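Long-range contacts in alginate lyase, family PL7 (Zobellia galactanivorans, PDB 4BE3), which degrades alginate as an exolytic lyase of family PL7, probably by eliminative cleavage at mannuronate and guluronate linkages: residues R65-Q70 against G259-T264; L86-V91 against Y103-G108. All coordinates share one frame; numbering follows the deposited sequence.

Contact 1 (R65-Q70 against G259-T264); sequences RTELGQ and GAYNQT. With SRT (S,R meso-tartaric acid), chain C.
Arg65 and Tyr261 meet in the tartrate-binding pocket of the PL7 jelly roll, on neighbouring antiparallel strands of the sheet that carries this site. The pairing rests on two backbone bonds that link Thr66 and Ala260 in a hydrogen-bonded pair: Thr66 N reaches Ala260 O at 2.9 Å, and Ala260 N reaches Thr66 O at the same 2.9 Å. Arg65 with Tyr261 and Glu67 with Gly259 form the flanking non-hydrogen-bonded pairs, and the chain turns a corner at Gly259. Because Arg65 and Tyr261 share one face of the sheet, their side chains run side by side. The guanidinium lies flat on the phenol ring, the planes inclined by only 18°. Arg65 CZ stands 3.8 Å from the centroid of the Tyr261 ring and 24° off its normal, which meets the criterion for a cation-pi contact. The chain of Arg65 bends at chi3 (77°), placing NE back beside the ring. Tyr261 OH is itself hydrogen-bonded to Ser61 OG. In its own plane the guanidinium is held by Glu67: Arg65 NH1 donates to Glu67 OE1 at 2.8 Å in a salt bridge, meeting that oxygen nearly along its C-O axis. Glu67 OE1 also forms a salt bridge with Lys257, which hydrogen-bonds the ligand, so this one oxygen is shared by two pocket residues, consistent with a second-shell role in positioning them. Its other oxygen, OE2, packs 3.6 Å from Tyr261 CB. The guanidinium is thus sandwiched. Tyr261 CE1 lies over the centre of one face, while on the opposite face the tartrate hydroxyl O3 lies 3.4 Å from Arg65 CZ, and tartrate O11 comes within 3.4 Å of Arg65 NH1.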
ATOM      1  N   ARG A  65       2.140  -4.881  25.540  1.00 23.28           N
ATOM      2  CA  ARG A  65       1.454  -3.738  24.829  1.00 20.05           C
ATOM      3  C   ARG A  65      -0.057  -4.054  24.769  1.00 25.82           C
ATOM      4  O   ARG A  65      -0.421  -5.235  24.824  1.00 24.89           O
ATOM      5  CB  ARG A  65       2.011  -3.605  23.387  1.00 21.43           C
ATOM      6  CG  ARG A  65       1.572  -4.753  22.443  1.00 24.14           C
ATOM      7  CD  ARG A  65       2.382  -4.734  21.144  1.00 24.24           C
ATOM      8  NE  ARG A  65       3.749  -5.296  21.406  1.00 25.95           N
ATOM      9  CZ  ARG A  65       4.807  -4.911  20.728  1.00 26.23           C
ATOM     10  NH1 ARG A  65       4.712  -3.801  19.925  1.00 24.70           N
ATOM     11  NH2 ARG A  65       5.966  -5.555  20.825  1.00 27.64           N
ATOM     12  N   THR A  66      -0.856  -3.004  24.629  1.00 21.09           N
ATOM     13  CA  THR A  66      -2.232  -3.173  24.059  1.00 23.60           C
ATOM     14  C   THR A  66      -2.162  -2.257  22.875  1.00 22.43           C
ATOM     15  O   THR A  66      -2.087  -0.973  23.072  1.00 22.26           O
ATOM     16  CB  THR A  66      -3.251  -2.695  25.046  1.00 23.65           C
ATOM     17  OG1 THR A  66      -3.230  -3.583  26.183  1.00 25.22           O
ATOM     18  CG2 THR A  66      -4.650  -2.769  24.369  1.00 26.74           C
ATOM     19  N   GLU A  67      -2.038  -2.796  21.634  1.00 22.70           N
ATOM     20  CA  GLU A  67      -1.618  -1.838  20.549  1.00 21.36           C
ATOM     21  C   GLU A  67      -2.198  -2.428  19.221  1.00 22.34           C
ATOM     22  O   GLU A  67      -2.107  -3.684  18.985  1.00 22.86           O
ATOM     23  CB  GLU A  67      -0.049  -1.908  20.495  1.00 21.74           C
ATOM     24  CG  GLU A  67       0.532  -0.825  19.571  1.00 22.53           C
ATOM     25  CD  GLU A  67       2.039  -0.900  19.476  1.00 23.77           C
ATOM     26  OE1 GLU A  67       2.628  -2.042  19.443  1.00 24.88           O
ATOM     27  OE2 GLU A  67       2.613   0.200  19.347  1.00 24.58           O
ATOM     28  N   LEU A  68      -2.617  -1.509  18.392  1.00 21.08           N
ATOM     29  CA  LEU A  68      -3.100  -1.919  17.001  1.00 21.53           C
ATOM     30  C   LEU A  68      -1.933  -2.137  16.090  1.00 24.32           C
ATOM     31  O   LEU A  68      -0.905  -1.393  16.218  1.00 22.21           O
ATOM     32  CB  LEU A  68      -3.879  -0.740  16.488  1.00 21.01           C
ATOM     33  CG  LEU A  68      -5.012  -0.273  17.326  1.00 22.62           C
ATOM     34  CD1 LEU A  68      -5.705   0.857  16.498  1.00 21.28           C
ATOM     35  CD2 LEU A  68      -6.067  -1.414  17.504  1.00 23.94           C
ATOM     36  N   GLY A  69      -2.037  -3.004  15.068  1.00 21.05           N
ATOM     37  CA  GLY A  69      -1.017  -3.087  14.027  1.00 21.90           C
ATOM     38  C   GLY A  69      -1.807  -2.971  12.708  1.00 22.64           C
ATOM     39  O   GLY A  69      -2.908  -3.607  12.553  1.00 23.30           O
ATOM     40  N   GLN A  70      -1.257  -2.184  11.822  1.00 21.79           N
ATOM     41  CA  GLN A  70      -1.980  -1.986  10.524  1.00 23.18           C
ATOM     42  C   GLN A  70      -1.860  -3.288   9.692  1.00 24.17           C
ATOM     43  O   GLN A  70      -0.761  -3.863   9.478  1.00 24.74           O
ATOM     44  CB  GLN A  70      -1.285  -0.810   9.798  1.00 21.97           C
ATOM     45  CG  GLN A  70      -1.805  -0.585   8.400  1.00 20.84           C
ATOM     46  CD  GLN A  70      -1.004   0.542   7.767  1.00 22.66           C
ATOM     47  OE1 GLN A  70       0.242   0.689   8.068  1.00 21.83           O
ATOM     48  NE2 GLN A  70      -1.584   1.263   6.771  1.00 21.49           N
ATOM     49  N   GLY A 259      -1.164   2.793  19.875  1.00 20.50           N
ATOM     50  CA  GLY A 259      -1.874   2.338  21.090  1.00 18.66           C
ATOM     51  C   GLY A 259      -0.969   2.622  22.322  1.00 20.06           C
ATOM     52  O   GLY A 259      -0.444   3.763  22.412  1.00 19.82           O
ATOM     53  N   ALA A 260      -0.841   1.616  23.218  1.00 22.45           N
ATOM     54  CA  ALA A 260       0.008   1.753  24.414  1.00 22.23           C
ATOM     55  C   ALA A 260       0.992   0.592  24.434  1.00 22.70           C
ATOM     56  O   ALA A 260       0.645  -0.513  24.853  1.00 21.88           O
ATOM     57  CB  ALA A 260      -0.867   1.759  25.648  1.00 20.62           C
ATOM     58  N   TYR A 261       2.240   0.859  24.031  1.00 18.94           N
ATOM     59  CA  TYR A 261       3.271  -0.200  24.032  1.00 19.63           C
ATOM     60  C   TYR A 261       4.137   0.227  25.215  1.00 19.64           C
ATOM     61  O   TYR A 261       4.913   1.217  25.112  1.00 18.47           O
ATOM     62  CB  TYR A 261       4.020  -0.046  22.693  1.00 19.53           C
ATOM     63  CG  TYR A 261       5.238  -0.971  22.541  1.00 18.38           C
ATOM     64  CD1 TYR A 261       5.395  -2.133  23.326  1.00 20.09           C
ATOM     65  CD2 TYR A 261       6.183  -0.659  21.517  1.00 20.24           C
ATOM     66  CE1 TYR A 261       6.498  -2.996  23.054  1.00 22.62           C
ATOM     67  CE2 TYR A 261       7.254  -1.513  21.284  1.00 20.78           C
ATOM     68  CZ  TYR A 261       7.386  -2.628  22.027  1.00 22.48           C
ATOM     69  OH  TYR A 261       8.472  -3.447  21.748  1.00 27.28           O
ATOM     70  N   ASN A 262       3.981  -0.478  26.296  1.00 20.65           N
ATOM     71  CA  ASN A 262       4.587  -0.054  27.619  1.00 21.34           C
ATOM     72  C   ASN A 262       6.054  -0.281  27.560  1.00 21.73           C
ATOM     73  O   ASN A 262       6.439  -1.394  27.310  1.00 27.81           O
ATOM     74  CB  ASN A 262       3.991  -0.908  28.678  1.00 20.89           C
ATOM     75  CG  ASN A 262       4.203  -0.284  30.089  1.00 21.72           C
ATOM     76  OD1 ASN A 262       4.994   0.668  30.202  1.00 20.58           O
ATOM     77  ND2 ASN A 262       3.495  -0.776  31.068  1.00 21.78           N
ATOM     78  N   GLN A 263       6.914   0.745  27.815  1.00 17.85           N
ATOM     79  CA  GLN A 263       8.325   0.388  27.781  1.00 16.63           C
ATOM     80  C   GLN A 263       8.832   0.213  29.217  1.00 20.30           C
ATOM     81  O   GLN A 263      10.024  -0.040  29.379  1.00 20.65           O
ATOM     82  CB  GLN A 263       9.109   1.608  27.289  1.00 19.67           C
ATOM     83  CG  GLN A 263       8.553   2.071  25.912  1.00 19.07           C
ATOM     84  CD  GLN A 263       8.809   1.016  24.843  1.00 19.63           C
ATOM     85  OE1 GLN A 263       7.790   0.356  24.331  1.00 24.77           O
ATOM     86  NE2 GLN A 263      10.007   0.814  24.448  1.00 17.41           N
ATOM     87  N   THR A 264       7.943   0.210  30.195  1.00 19.92           N
ATOM     88  CA  THR A 264       8.477  -0.126  31.542  1.00 19.45           C
ATOM     89  C   THR A 264       8.128  -1.608  31.856  1.00 21.24           C
ATOM     90  O   THR A 264       6.986  -2.037  31.815  1.00 25.01           O
ATOM     91  CB  THR A 264       7.723   0.769  32.601  1.00 20.25           C
ATOM     92  OG1 THR A 264       7.985   2.139  32.344  1.00 20.38           O
ATOM     93  CG2 THR A 264       8.406   0.495  34.028  1.00 19.18           C
TER
HETATM   94  O1  SRT C 400       6.514  -6.697  17.203  0.60 26.28           O
HETATM   95  O11 SRT C 400       5.274  -4.813  16.721  0.60 25.45           O
HETATM   96  C1  SRT C 400       5.499  -6.033  16.850  0.60 26.27           C
HETATM   97  C2  SRT C 400       4.170  -6.662  16.613  0.60 32.90           C
HETATM   98  O2  SRT C 400       3.424  -6.276  15.437  0.60 26.15           O
HETATM   99  C3  SRT C 400       3.763  -7.798  17.517  0.60 28.52           C
HETATM  100  O3  SRT C 400       3.274  -6.905  18.426  0.60 24.81           O
HETATM  101  C4  SRT C 400       2.824  -8.804  17.023  0.60 31.08           C
HETATM  102  O4  SRT C 400       1.654  -8.828  17.387  0.60 31.20           O
HETATM  103  O41 SRT C 400       3.159  -9.555  16.109  0.60 30.58           O

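Contact 2 (L86-V91 against Y103-G108); sequences LKVQHV and YSVVVG
Val88 and Val107 face each other with their CA atoms 8.6 Å apart, on strands 86-90 and 104-108 whose axes approach to 9.7 Å at 148° between their directions; that spacing is one of packed layers, and strand 80-90 belongs to the seven-stranded sheet, strand 104-112 to the sheet that holds 260-262. The gap is filled by branched aliphatic side chains pointing inward from both layers. Leu86 crosses Val107 at about a right angle, and its CD1 presses on the branch point, 3.7 Å from Val107 CB, with both methyls of that valine close by. Val88 divides its two methyls between two partners. Its CG1 meets Val105 CG1 tip to tip at 4.0 Å, while CG2 turns to Val107 CG1 at 4.2 Å. Val105 CG1 lies between the backbone N and the carbonyl carbon (chi1 58°), and from there it also touches Val91 CG1 at 3.9 Å, so one methyl group serves two neighbours. Just beyond the strand ends the chain comes closer, with the CA atoms of Val91 and Tyr103 5.5 Å apart. There CB and both methyls of Val91 rest against Tyr103 O, the nearest being Val91 CB at 3.4 Å. Just before this approach strand 80-90 carries a classic beta bulge, Gln89 and His90 both facing Glu297 of the neighbouring strand 295-306. Leu86 continues the apolar layer onto Val298, Phe300 and Phe187, and Val88 onto Tyr125. Inward-facing valines and leucine between two antiparallel sheets form part of the hydrophobic core of a beta-sandwich jelly roll, the concanavalin-like fold of PL7 lyases.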
ATOM      1  N   LEU A  86      -4.318  12.351  20.906  1.00 19.45           N
ATOM      2  CA  LEU A  86      -4.365  11.415  22.063  1.00 17.88           C
ATOM      3  C   LEU A  86      -3.986  12.168  23.351  1.00 19.37           C
ATOM      4  O   LEU A  86      -3.584  13.328  23.246  1.00 20.92           O
ATOM      5  CB  LEU A  86      -3.300  10.272  21.851  1.00 18.74           C
ATOM      6  CG  LEU A  86      -1.811  10.812  21.794  1.00 16.96           C
ATOM      7  CD1 LEU A  86      -0.932   9.714  22.400  1.00 19.27           C
ATOM      8  CD2 LEU A  86      -1.380  11.011  20.330  1.00 17.41           C
ATOM      9  N   LYS A  87      -4.140  11.541  24.519  1.00 21.47           N
ATOM     10  CA  LYS A  87      -3.531  12.064  25.758  1.00 23.11           C
ATOM     11  C   LYS A  87      -3.096  10.864  26.486  1.00 22.70           C
ATOM     12  O   LYS A  87      -3.776   9.812  26.471  1.00 21.40           O
ATOM     13  CB  LYS A  87      -4.473  12.987  26.510  1.00 22.05           C
ATOM     14  CG  LYS A  87      -5.832  12.348  26.828  1.00 26.13           C
ATOM     15  CD  LYS A  87      -6.788  13.450  27.281  1.00 27.73           C
ATOM     16  CE  LYS A  87      -8.074  12.755  27.802  1.00 32.12           C
ATOM     17  NZ  LYS A  87      -8.918  13.917  28.241  1.00 36.42           N
ATOM     18  N   VAL A  88      -1.909  10.949  27.138  1.00 19.79           N
ATOM     19  CA  VAL A  88      -1.453   9.877  27.951  1.00 20.41           C
ATOM     20  C   VAL A  88      -1.999  10.114  29.303  1.00 23.11           C
ATOM     21  O   VAL A  88      -1.859  11.207  29.853  1.00 23.18           O
ATOM     22  CB  VAL A  88       0.114   9.830  27.960  1.00 18.41           C
ATOM     23  CG1 VAL A  88       0.624   8.740  28.916  1.00 19.33           C
ATOM     24  CG2 VAL A  88       0.625   9.570  26.512  1.00 18.13           C
ATOM     25  N   GLN A  89      -2.603   9.039  29.883  1.00 20.67           N
ATOM     26  CA  GLN A  89      -3.309   9.151  31.188  1.00 21.20           C
ATOM     27  C   GLN A  89      -2.400   8.542  32.250  1.00 22.51           C
ATOM     28  O   GLN A  89      -2.599   8.873  33.397  1.00 22.84           O
ATOM     29  CB  GLN A  89      -4.638   8.399  31.216  1.00 23.60           C
ATOM     30  CG  GLN A  89      -5.618   9.087  30.207  1.00 24.88           C
ATOM     31  CD  GLN A  89      -6.107  10.459  30.700  1.00 31.36           C
ATOM     32  OE1 GLN A  89      -5.332  11.294  31.020  1.00 33.68           O
ATOM     33  NE2 GLN A  89      -7.423  10.699  30.710  1.00 36.23           N
ATOM     34  N   HIS A  90      -1.474   7.632  31.911  1.00 22.29           N
ATOM     35  CA  HIS A  90      -0.752   7.019  32.983  1.00 22.34           C
ATOM     36  C   HIS A  90       0.496   6.357  32.430  1.00 20.70           C
ATOM     37  O   HIS A  90       0.402   5.810  31.346  1.00 19.13           O
ATOM     38  CB  HIS A  90      -1.616   5.920  33.658  1.00 23.62           C
ATOM     39  CG  HIS A  90      -1.077   5.552  35.017  1.00 23.93           C
ATOM     40  ND1 HIS A  90      -0.106   4.588  35.226  1.00 24.57           N
ATOM     41  CD2 HIS A  90      -1.345   6.142  36.249  1.00 24.12           C
ATOM     42  CE1 HIS A  90       0.125   4.505  36.597  1.00 24.70           C
ATOM     43  NE2 HIS A  90      -0.626   5.463  37.207  1.00 26.05           N
ATOM     44  N   VAL A  91       1.684   6.473  33.117  1.00 18.99           N
ATOM     45  CA  VAL A  91       2.855   5.643  32.826  1.00 17.87           C
ATOM     46  C   VAL A  91       3.282   4.963  34.124  1.00 18.60           C
ATOM     47  O   VAL A  91       2.762   5.304  35.193  1.00 24.99           O
ATOM     48  CB  VAL A  91       4.059   6.490  32.328  1.00 19.47           C
ATOM     49  CG1 VAL A  91       3.765   7.052  30.878  1.00 20.67           C
ATOM     50  CG2 VAL A  91       4.324   7.647  33.334  1.00 18.89           C
ATOM     51  N   TYR A 103       9.438   4.617  32.771  1.00 18.03           N
ATOM     52  CA  TYR A 103       8.345   5.558  32.929  1.00 17.43           C
ATOM     53  C   TYR A 103       7.859   6.052  31.562  1.00 19.57           C
ATOM     54  O   TYR A 103       7.296   7.141  31.503  1.00 17.39           O
ATOM     55  CB  TYR A 103       8.774   6.820  33.729  1.00 17.91           C
ATOM     56  CG  TYR A 103       9.672   6.480  34.948  1.00 18.82           C
ATOM     57  CD1 TYR A 103       9.242   5.641  35.973  1.00 21.52           C
ATOM     58  CD2 TYR A 103      10.947   7.072  34.967  1.00 18.77           C
ATOM     59  CE1 TYR A 103      10.153   5.406  37.051  1.00 19.76           C
ATOM     60  CE2 TYR A 103      11.796   6.876  36.065  1.00 19.94           C
ATOM     61  CZ  TYR A 103      11.406   6.011  37.002  1.00 21.59           C
ATOM     62  OH  TYR A 103      12.344   5.843  38.069  1.00 24.02           O
ATOM     63  N   SER A 104       7.983   5.190  30.564  1.00 18.32           N
ATOM     64  CA  SER A 104       7.548   5.720  29.230  1.00 16.00           C
ATOM     65  C   SER A 104       6.585   4.715  28.539  1.00 19.25           C
ATOM     66  O   SER A 104       6.465   3.523  28.899  1.00 18.59           O
ATOM     67  CB  SER A 104       8.789   5.857  28.307  1.00 16.44           C
ATOM     68  OG  SER A 104       9.469   4.686  27.840  1.00 19.46           O
ATOM     69  N   VAL A 105       6.011   5.213  27.493  1.00 16.59           N
ATOM     70  CA  VAL A 105       5.017   4.369  26.703  1.00 16.54           C
ATOM     71  C   VAL A 105       5.149   4.823  25.260  1.00 17.74           C
ATOM     72  O   VAL A 105       5.331   6.032  24.979  1.00 17.12           O
ATOM     73  CB  VAL A 105       3.568   4.560  27.240  1.00 17.91           C
ATOM     74  CG1 VAL A 105       3.080   6.017  27.207  1.00 17.75           C
ATOM     75  CG2 VAL A 105       2.572   3.723  26.400  1.00 18.82           C
ATOM     76  N   VAL A 106       5.153   3.865  24.312  1.00 16.77           N
ATOM     77  CA  VAL A 106       5.221   4.298  22.867  1.00 14.51           C
ATOM     78  C   VAL A 106       3.756   4.312  22.394  1.00 16.10           C
ATOM     79  O   VAL A 106       2.977   3.363  22.605  1.00 17.35           O
ATOM     80  CB  VAL A 106       6.046   3.149  22.175  1.00 15.71           C
ATOM     81  CG1 VAL A 106       5.910   3.269  20.609  1.00 15.75           C
ATOM     82  CG2 VAL A 106       7.562   3.499  22.499  1.00 15.90           C
ATOM     83  N   VAL A 107       3.452   5.409  21.695  1.00 15.80           N
ATOM     84  CA  VAL A 107       2.093   5.781  21.325  1.00 17.14           C
ATOM     85  C   VAL A 107       1.893   5.761  19.777  1.00 18.07           C
ATOM     86  O   VAL A 107       0.746   5.933  19.334  1.00 19.72           O
ATOM     87  CB  VAL A 107       1.679   7.153  21.840  1.00 17.65           C
ATOM     88  CG1 VAL A 107       1.718   7.070  23.365  1.00 17.14           C
ATOM     89  CG2 VAL A 107       2.618   8.277  21.338  1.00 17.68           C
ATOM     90  N   GLY A 108       2.951   5.516  19.043  1.00 17.31           N
ATOM     91  CA  GLY A 108       2.862   5.271  17.545  1.00 16.03           C
ATOM     92  C   GLY A 108       4.166   4.794  17.001  1.00 19.94           C
ATOM     93  O   GLY A 108       5.249   5.113  17.604  1.00 18.51           O
TER

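Overall arrangement
After several earlier strands in both sheets, the chain lays down strand 65-70, then crosses to the other sheet as strand 80-90 and returns after a 13-residue connection as strand 104-112. Contact 2 closes that short excursion, across the interior between the sheets. Contact 1 closes only much later, when 259-264 comes back beside 65-70 after 188 intervening residues, so contact 2 falls wholly within its span. The two meet through neighbouring strands: Tyr261 O and Val106 N, 2.8 Å apart, probably share a hydrogen bond, as do Thr264 OG1 and Tyr103 N at 2.9 Å. Contact 1 ties strands side by side within the ligand-binding sheet, and contact 2 packs that sheet on the opposing one.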